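PDB 4PEY: Exo-beta-1,3-glucanase from Streptomyces sp. SirexAA-E, which hydrolyses laminarin and laminarioligosaccharides from their non-reducing ends, releasing glucose and laminaribiose. Local coordinates for residues 264-269 against 283-288; 290-295 against 311-316. The protein carries 1 engineered substitution. One frame throughout, in Å; residues are numbered along the deposited sequence.

Contact 1: 264-269 against 283-288; sequences YVVKPG and LHLLFT
V266 and F287 lie side by side and point the same way from two neighbouring parallel strands. V266 sets CG2 over one face of the F287 ring, 4.2 Å from the ring centroid and offset toward the rim, a CH-pi contact. Its other methyl, CG1, meets F287 CD2 at 3.9 Å. Y264 is on the same face of the sheet. Its side chain crosses that of L285 at a slant, and L285 CD2 touches Y264 CD2 at 4.0 Å, at the ring edge and near the ring plane. CG of Y264 is anti to the backbone N (chi1 175°), and the ring leads away from strand 284-287. T274 and A278 of helix 272-280 touch this tyrosine, and I275 and V279 of the same helix touch L285.

On the other face V265 meets T288 at about a right angle, CG1 to CG2 at 3.5 Å. T288 also grips V266 O twice. Its OG1 donates to V266 O at 2.6 Å, in the carbonyl plane and on a lone pair, and its N bonds the same oxygen at 3.1 Å. Three further backbone bonds join the strands, the straightest from L286 N to Y264 O (177°). Strand 263-266, helix 272-280 and strand 284-287 form a beta-alpha-beta unit, with the helix packed against Y264 and L285.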
ATOM      1  N   TYR A 264       3.917  20.669  11.818  1.00 14.78           N
ATOM      2  CA  TYR A 264       4.978  20.297  12.745  1.00 15.24           C
ATOM      3  C   TYR A 264       5.896  19.326  12.016  1.00 15.01           C
ATOM      4  O   TYR A 264       5.453  18.266  11.569  1.00 15.30           O
ATOM      5  CB  TYR A 264       4.418  19.661  14.023  1.00 16.09           C
ATOM      6  CG  TYR A 264       5.484  19.152  14.973  1.00 18.58           C
ATOM      7  CD1 TYR A 264       6.554  19.951  15.342  1.00 23.06           C
ATOM      8  CD2 TYR A 264       5.409  17.874  15.512  1.00 18.91           C
ATOM      9  CE1 TYR A 264       7.528  19.483  16.220  1.00 23.39           C
ATOM     10  CE2 TYR A 264       6.377  17.401  16.381  1.00 20.66           C
ATOM     11  CZ  TYR A 264       7.433  18.207  16.733  1.00 22.29           C
ATOM     12  OH  TYR A 264       8.394  17.739  17.605  1.00 24.73           O
ATOM     13  N   VAL A 265       7.157  19.711  11.860  1.00 15.31           N
ATOM     14  CA  VAL A 265       8.132  18.887  11.161  1.00 16.02           C
ATOM     15  C   VAL A 265       8.751  17.939  12.170  1.00 15.10           C
ATOM     16  O   VAL A 265       9.590  18.335  12.981  1.00 18.92           O
ATOM     17  CB  VAL A 265       9.203  19.755  10.470  1.00 17.54           C
ATOM     18  CG1 VAL A 265      10.253  18.893   9.781  1.00 18.20           C
ATOM     19  CG2 VAL A 265       8.540  20.693   9.463  1.00 18.88           C
ATOM     20  N   VAL A 266       8.291  16.688  12.140  1.00 15.20           N
ATOM     21  CA  VAL A 266       8.700  15.687  13.118  1.00 16.33           C
ATOM     22  C   VAL A 266      10.074  15.138  12.759  1.00 16.08           C
ATOM     23  O   VAL A 266      10.312  14.720  11.625  1.00 16.61           O
ATOM     24  CB  VAL A 266       7.691  14.520  13.202  1.00 18.99           C
ATOM     25  CG1 VAL A 266       8.029  13.608  14.382  1.00 21.32           C
ATOM     26  CG2 VAL A 266       6.264  15.043  13.312  1.00 19.32           C
ATOM     27  N   LYS A 267      10.975  15.155  13.734  1.00 16.75           N
ATOM     28  CA  LYS A 267      12.325  14.648  13.557  1.00 19.64           C
ATOM     29  C   LYS A 267      12.674  13.718  14.717  1.00 22.09           C
ATOM     30  O   LYS A 267      12.035  13.780  15.767  1.00 21.06           O
ATOM     31  CB  LYS A 267      13.313  15.818  13.437  1.00 22.73           C
ATOM     32  CG  LYS A 267      13.279  16.458  12.052  1.00 25.62           C
ATOM     33  CD  LYS A 267      14.191  17.662  11.914  1.00 30.94           C
ATOM     34  CE  LYS A 267      13.546  18.902  12.473  1.00 32.89           C
ATOM     35  NZ  LYS A 267      14.289  20.117  12.032  1.00 34.99           N
ATOM     36  N   PRO A 268      13.656  12.821  14.514  1.00 28.21           N
ATOM     37  CA  PRO A 268      14.095  11.898  15.567  1.00 31.59           C
ATOM     38  C   PRO A 268      14.250  12.592  16.913  1.00 32.20           C
ATOM     39  O   PRO A 268      14.862  13.661  16.984  1.00 33.22           O
ATOM     40  CB  PRO A 268      15.441  11.401  15.043  1.00 32.66           C
ATOM     41  CG  PRO A 268      15.260  11.404  13.567  1.00 31.79           C
ATOM     42  CD  PRO A 268      14.388  12.594  13.255  1.00 29.77           C
ATOM     43  N   GLY A 269      13.666  12.012  17.955  1.00 32.63           N
ATOM     44  CA  GLY A 269      13.691  12.616  19.274  1.00 31.68           C
ATOM     45  C   GLY A 269      12.326  13.108  19.720  1.00 28.77           C
ATOM     46  O   GLY A 269      12.081  13.271  20.914  1.00 29.71           O
ATOM     47  N   LEU A 283      -1.622  22.309  14.157  1.00 16.62           N
ATOM     48  CA  LEU A 283      -0.618  21.969  13.146  1.00 15.23           C
ATOM     49  C   LEU A 283      -0.886  20.620  12.496  1.00 14.46           C
ATOM     50  O   LEU A 283      -1.418  19.702  13.127  1.00 15.61           O
ATOM     51  CB  LEU A 283       0.784  21.963  13.758  1.00 16.03           C
ATOM     52  CG  LEU A 283       1.269  23.312  14.294  1.00 17.71           C
ATOM     53  CD1 LEU A 283       2.596  23.136  15.005  1.00 18.33           C
ATOM     54  CD2 LEU A 283       1.385  24.350  13.178  1.00 19.90           C
ATOM     55  N   HIS A 284      -0.511  20.513  11.228  1.00 13.57           N
ATOM     56  CA  HIS A 284      -0.452  19.227  10.553  1.00 14.61           C
ATOM     57  C   HIS A 284       0.862  18.544  10.918  1.00 13.83           C
ATOM     58  O   HIS A 284       1.672  19.109  11.656  1.00 14.63           O
ATOM     59  CB  HIS A 284      -0.585  19.422   9.045  1.00 14.79           C
ATOM     60  CG  HIS A 284      -1.836  20.146   8.649  1.00 13.71           C
ATOM     61  ND1 HIS A 284      -3.022  19.490   8.394  1.00 14.59           N
ATOM     62  CD2 HIS A 284      -2.093  21.466   8.494  1.00 15.84           C
ATOM     63  CE1 HIS A 284      -3.951  20.376   8.080  1.00 15.17           C
ATOM     64  NE2 HIS A 284      -3.416  21.582   8.139  1.00 16.08           N
ATOM     65  N   LEU A 285       1.062  17.324  10.422  1.00 13.68           N
ATOM     66  CA  LEU A 285       2.259  16.547  10.750  1.00 14.05           C
ATOM     67  C   LEU A 285       3.030  16.167   9.496  1.00 13.17           C
ATOM     68  O   LEU A 285       2.461  15.596   8.571  1.00 13.10           O
ATOM     69  CB  LEU A 285       1.885  15.274  11.520  1.00 13.15           C
ATOM     70  CG  LEU A 285       1.209  15.492  12.881  1.00 13.15           C
ATOM     71  CD1 LEU A 285       0.769  14.162  13.475  1.00 15.15           C
ATOM     72  CD2 LEU A 285       2.131  16.228  13.849  1.00 15.16           C
ATOM     73  N   LEU A 286       4.321  16.488   9.474  1.00 13.30           N
ATOM     74  CA  LEU A 286       5.227  16.031   8.425  1.00 13.19           C
ATOM     75  C   LEU A 286       6.316  15.184   9.057  1.00 13.51           C
ATOM     76  O   LEU A 286       7.187  15.722   9.748  1.00 14.71           O
ATOM     77  CB  LEU A 286       5.849  17.214   7.670  1.00 14.85           C
ATOM     78  CG  LEU A 286       6.732  16.836   6.476  1.00 14.53           C
ATOM     79  CD1 LEU A 286       5.884  16.260   5.348  1.00 15.99           C
ATOM     80  CD2 LEU A 286       7.540  18.037   5.994  1.00 17.56           C
ATOM     81  N   PHE A 287       6.262  13.867   8.844  1.00 13.34           N
ATOM     82  CA  PHE A 287       7.262  12.973   9.413  1.00 12.38           C
ATOM     83  C   PHE A 287       8.464  12.876   8.480  1.00 12.33           C
ATOM     84  O   PHE A 287       8.385  12.289   7.398  1.00 14.72           O
ATOM     85  CB  PHE A 287       6.687  11.570   9.678  1.00 13.62           C
ATOM     86  CG  PHE A 287       5.662  11.524  10.778  1.00 12.97           C
ATOM     87  CD1 PHE A 287       4.340  11.853  10.525  1.00 14.70           C
ATOM     88  CD2 PHE A 287       6.021  11.142  12.067  1.00 15.28           C
ATOM     89  CE1 PHE A 287       3.392  11.803  11.538  1.00 16.42           C
ATOM     90  CE2 PHE A 287       5.079  11.100  13.077  1.00 14.78           C
ATOM     91  CZ  PHE A 287       3.766  11.426  12.813  1.00 16.04           C
ATOM     92  N   THR A 288       9.584  13.448   8.899  1.00 13.51           N
ATOM     93  CA  THR A 288      10.810  13.337   8.120  1.00 13.65           C
ATOM     94  C   THR A 288      11.317  11.891   8.235  1.00 13.42           C
ATOM     95  O   THR A 288      10.917  11.166   9.153  1.00 13.51           O
ATOM     96  CB  THR A 288      11.871  14.352   8.603  1.00 15.36           C
ATOM     97  OG1 THR A 288      12.250  14.068   9.955  1.00 15.60           O
ATOM     98  CG2 THR A 288      11.316  15.767   8.527  1.00 16.50           C
TER

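Contact 2: 290-295 against 311-316; sequences GVYHVD and GLATII
I316 packs against two residues of strand 291-294, V291 and H293, on one face of the sheet. Its CD1 reaches V291 CG1 at 3.6 Å, and its CB stands over one face of the H293 imidazole, 4.1 Å from the ring centroid and offset toward the rim. With CG2 of I316 anti to the backbone N and CG1 anti to the carbonyl carbon (chi1 -64°), CG2 meets H293 ND1 at 3.7 Å, and CD1 comes equally near H293 NE2. An alanine in place of I316 would probably open a gap beside V291 and leave the imidazole with less to rest on. The ring is also held by H293 ND1, which hydrogen-bonds D318.

Y292 projects to the other face. The edge of its ring faces the neighbouring strand, with CD1 3.4 Å from T314 O and CE1 near A313 CB. Its OH bonds T288 O. The two strands run parallel and in register, as in successive coils of a right-handed parallel beta-helix, the fold of family GH55. Strand 337-340 follows on the far side of strand 314-317.

T314 shares the face of I316 and V291, and its CB lies 4.2 Å from V291 CG2. OG1 of T314 turns back to L312 O at 2.8 Å, and R54 bonds both of these oxygens. Both backbone bonds of T314 go to the same neighbour: its N donates to G290 O, and its O accepts from Y292 N at 2.7 Å. I316 N donates to Y292 O.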
ATOM      1  N   GLY A 290      12.803   8.610   9.227  1.00 13.07           N
ATOM      2  CA  GLY A 290      13.435   8.106  10.424  1.00 13.14           C
ATOM      3  C   GLY A 290      12.539   7.086  11.079  1.00 12.87           C
ATOM      4  O   GLY A 290      11.492   6.736  10.537  1.00 12.55           O
ATOM      5  N   VAL A 291      12.958   6.615  12.244  1.00 14.96           N
ATOM      6  CA  VAL A 291      12.200   5.644  13.006  1.00 14.43           C
ATOM      7  C   VAL A 291      11.842   6.262  14.345  1.00 13.60           C
ATOM      8  O   VAL A 291      12.728   6.687  15.105  1.00 17.33           O
ATOM      9  CB  VAL A 291      12.993   4.335  13.203  1.00 14.13           C
ATOM     10  CG1 VAL A 291      12.216   3.358  14.076  1.00 16.69           C
ATOM     11  CG2 VAL A 291      13.317   3.704  11.855  1.00 16.66           C
ATOM     12  N   TYR A 292      10.545   6.298  14.628  1.00 14.53           N
ATOM     13  CA  TYR A 292      10.002   6.996  15.790  1.00 14.76           C
ATOM     14  C   TYR A 292       9.324   6.050  16.776  1.00 14.35           C
ATOM     15  O   TYR A 292       8.256   5.532  16.490  1.00 17.06           O
ATOM     16  CB  TYR A 292       8.995   8.061  15.329  1.00 15.44           C
ATOM     17  CG  TYR A 292       9.585   9.032  14.346  1.00 17.38           C
ATOM     18  CD1 TYR A 292       9.510   8.806  12.971  1.00 14.95           C
ATOM     19  CD2 TYR A 292      10.247  10.162  14.791  1.00 22.09           C
ATOM     20  CE1 TYR A 292      10.076   9.699  12.068  1.00 16.91           C
ATOM     21  CE2 TYR A 292      10.808  11.053  13.904  1.00 22.79           C
ATOM     22  CZ  TYR A 292      10.718  10.821  12.545  1.00 20.87           C
ATOM     23  OH  TYR A 292      11.288  11.725  11.680  1.00 23.90           O
ATOM     24  N   HIS A 293       9.940   5.834  17.935  1.00 14.80           N
ATOM     25  CA  HIS A 293       9.285   5.087  19.009  1.00 13.01           C
ATOM     26  C   HIS A 293       8.326   6.008  19.750  1.00 15.69           C
ATOM     27  O   HIS A 293       8.668   7.152  20.054  1.00 19.27           O
ATOM     28  CB  HIS A 293      10.310   4.505  19.991  1.00 13.99           C
ATOM     29  CG  HIS A 293      11.089   3.355  19.439  1.00 15.66           C
ATOM     30  ND1 HIS A 293      10.786   2.040  19.729  1.00 15.42           N
ATOM     31  CD2 HIS A 293      12.152   3.319  18.599  1.00 16.53           C
ATOM     32  CE1 HIS A 293      11.628   1.244  19.092  1.00 16.33           C
ATOM     33  NE2 HIS A 293      12.470   1.997  18.403  1.00 16.50           N
ATOM     34  N   VAL A 294       7.129   5.517  20.047  1.00 14.44           N
ATOM     35  CA  VAL A 294       6.176   6.289  20.838  1.00 14.61           C
ATOM     36  C   VAL A 294       5.717   5.474  22.057  1.00 15.02           C
ATOM     37  O   VAL A 294       5.508   4.266  21.963  1.00 16.66           O
ATOM     38  CB  VAL A 294       4.949   6.735  19.990  1.00 17.06           C
ATOM     39  CG1 VAL A 294       5.379   7.704  18.902  1.00 18.96           C
ATOM     40  CG2 VAL A 294       4.212   5.541  19.386  1.00 17.95           C
ATOM     41  N   ASP A 295       5.586   6.128  23.210  1.00 16.54           N
ATOM     42  CA  ASP A 295       5.175   5.420  24.422  1.00 18.74           C
ATOM     43  C   ASP A 295       3.683   5.591  24.704  1.00 18.44           C
ATOM     44  O   ASP A 295       3.155   5.053  25.676  1.00 19.21           O
ATOM     45  CB  ASP A 295       6.007   5.872  25.627  1.00 22.81           C
ATOM     46  CG  ASP A 295       5.796   7.323  25.986  1.00 26.97           C
ATOM     47  OD1 ASP A 295       5.186   8.073  25.197  1.00 30.32           O
ATOM     48  OD2 ASP A 295       6.264   7.721  27.074  1.00 32.28           O
ATOM     49  N   GLY A 311      10.226   9.357   2.989  1.00 12.00           N
ATOM     50  CA  GLY A 311      11.292   8.372   3.128  1.00 12.85           C
ATOM     51  C   GLY A 311      10.958   7.151   3.977  1.00 11.38           C
ATOM     52  O   GLY A 311      11.819   6.646   4.708  1.00 11.75           O
ATOM     53  N   LEU A 312       9.703   6.703   3.908  1.00 11.77           N
ATOM     54  CA  LEU A 312       9.235   5.527   4.656  1.00 12.38           C
ATOM     55  C   LEU A 312       9.418   5.722   6.169  1.00 12.13           C
ATOM     56  O   LEU A 312       9.786   4.796   6.903  1.00 12.11           O
ATOM     57  CB  LEU A 312       9.946   4.250   4.169  1.00 12.92           C
ATOM     58  CG  LEU A 312       9.276   3.540   2.982  1.00 11.95           C
ATOM     59  CD1 LEU A 312       7.922   2.967   3.397  1.00 15.84           C
ATOM     60  CD2 LEU A 312       9.132   4.446   1.746  1.00 14.58           C
ATOM     61  N   ALA A 313       9.136   6.941   6.618  1.00 12.23           N
ATOM     62  CA  ALA A 313       9.064   7.261   8.038  1.00 11.06           C
ATOM     63  C   ALA A 313       8.268   6.189   8.777  1.00 11.16           C
ATOM     64  O   ALA A 313       7.191   5.786   8.340  1.00 12.42           O
ATOM     65  CB  ALA A 313       8.431   8.637   8.245  1.00 11.99           C
ATOM     66  N   THR A 314       8.815   5.734   9.896  1.00 10.42           N
ATOM     67  CA  THR A 314       8.315   4.553  10.572  1.00 11.67           C
ATOM     68  C   THR A 314       7.981   4.851  12.021  1.00 11.63           C
ATOM     69  O   THR A 314       8.756   5.512  12.711  1.00 13.46           O
ATOM     70  CB  THR A 314       9.360   3.416  10.495  1.00 11.65           C
ATOM     71  OG1 THR A 314       9.549   3.056   9.123  1.00 11.90           O
ATOM     72  CG2 THR A 314       8.928   2.180  11.292  1.00 13.23           C
ATOM     73  N   ILE A 315       6.831   4.351  12.473  1.00 11.56           N
ATOM     74  CA  ILE A 315       6.411   4.506  13.856  0.83 10.67           C
ATOM     75  C   ILE A 315       6.394   3.148  14.549  1.00 10.97           C
ATOM     76  O   ILE A 315       5.764   2.211  14.058  1.00 12.11           O
ATOM     77  CB  ILE A 315       5.014   5.141  13.956  0.83 12.40           C
ATOM     78  CG1 ILE A 315       5.012   6.511  13.277  0.83 15.02           C
ATOM     79  CG2 ILE A 315       4.586   5.255  15.416  0.83 13.80           C
ATOM     80  CD1 ILE A 315       3.639   7.023  12.940  0.83 15.08           C
ATOM     81  N   ILE A 316       7.097   3.042  15.678  1.00 12.41           N
ATOM     82  CA  ILE A 316       7.071   1.824  16.480  1.00 12.08           C
ATOM     83  C   ILE A 316       6.400   2.123  17.813  1.00 11.78           C
ATOM     84  O   ILE A 316       6.899   2.940  18.592  1.00 13.34           O
ATOM     85  CB  ILE A 316       8.481   1.259  16.749  1.00 12.56           C
ATOM     86  CG1 ILE A 316       9.153   0.826  15.438  1.00 12.84           C
ATOM     87  CG2 ILE A 316       8.415   0.084  17.739  1.00 13.58           C
ATOM     88  CD1 ILE A 316      10.639   0.503  15.615  1.00 14.69           C
TER

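Contacts 1 and 2 follow each other along the chain as parallel strand pairs with four backbone hydrogen bonds each. Both are mostly buried, with one exposed residue apiece, P268 in contact 1 and H293 in contact 2. Contact 1 joins strands linked by a helix that packs on it; contact 2 has no helix between its strands. Contact 1 sets a valine methyl on a phenylalanine and adds a threonine hydroxyl bond, whereas contact 2 sets an isoleucine on a histidine held from outside. Y292 connects them: its CE2 packs on the backbone at K267 and P268. Its OH, bonded to T288 O, also lies 3.1 Å from V266 O, a probable bond sharing the one hydroxyl proton.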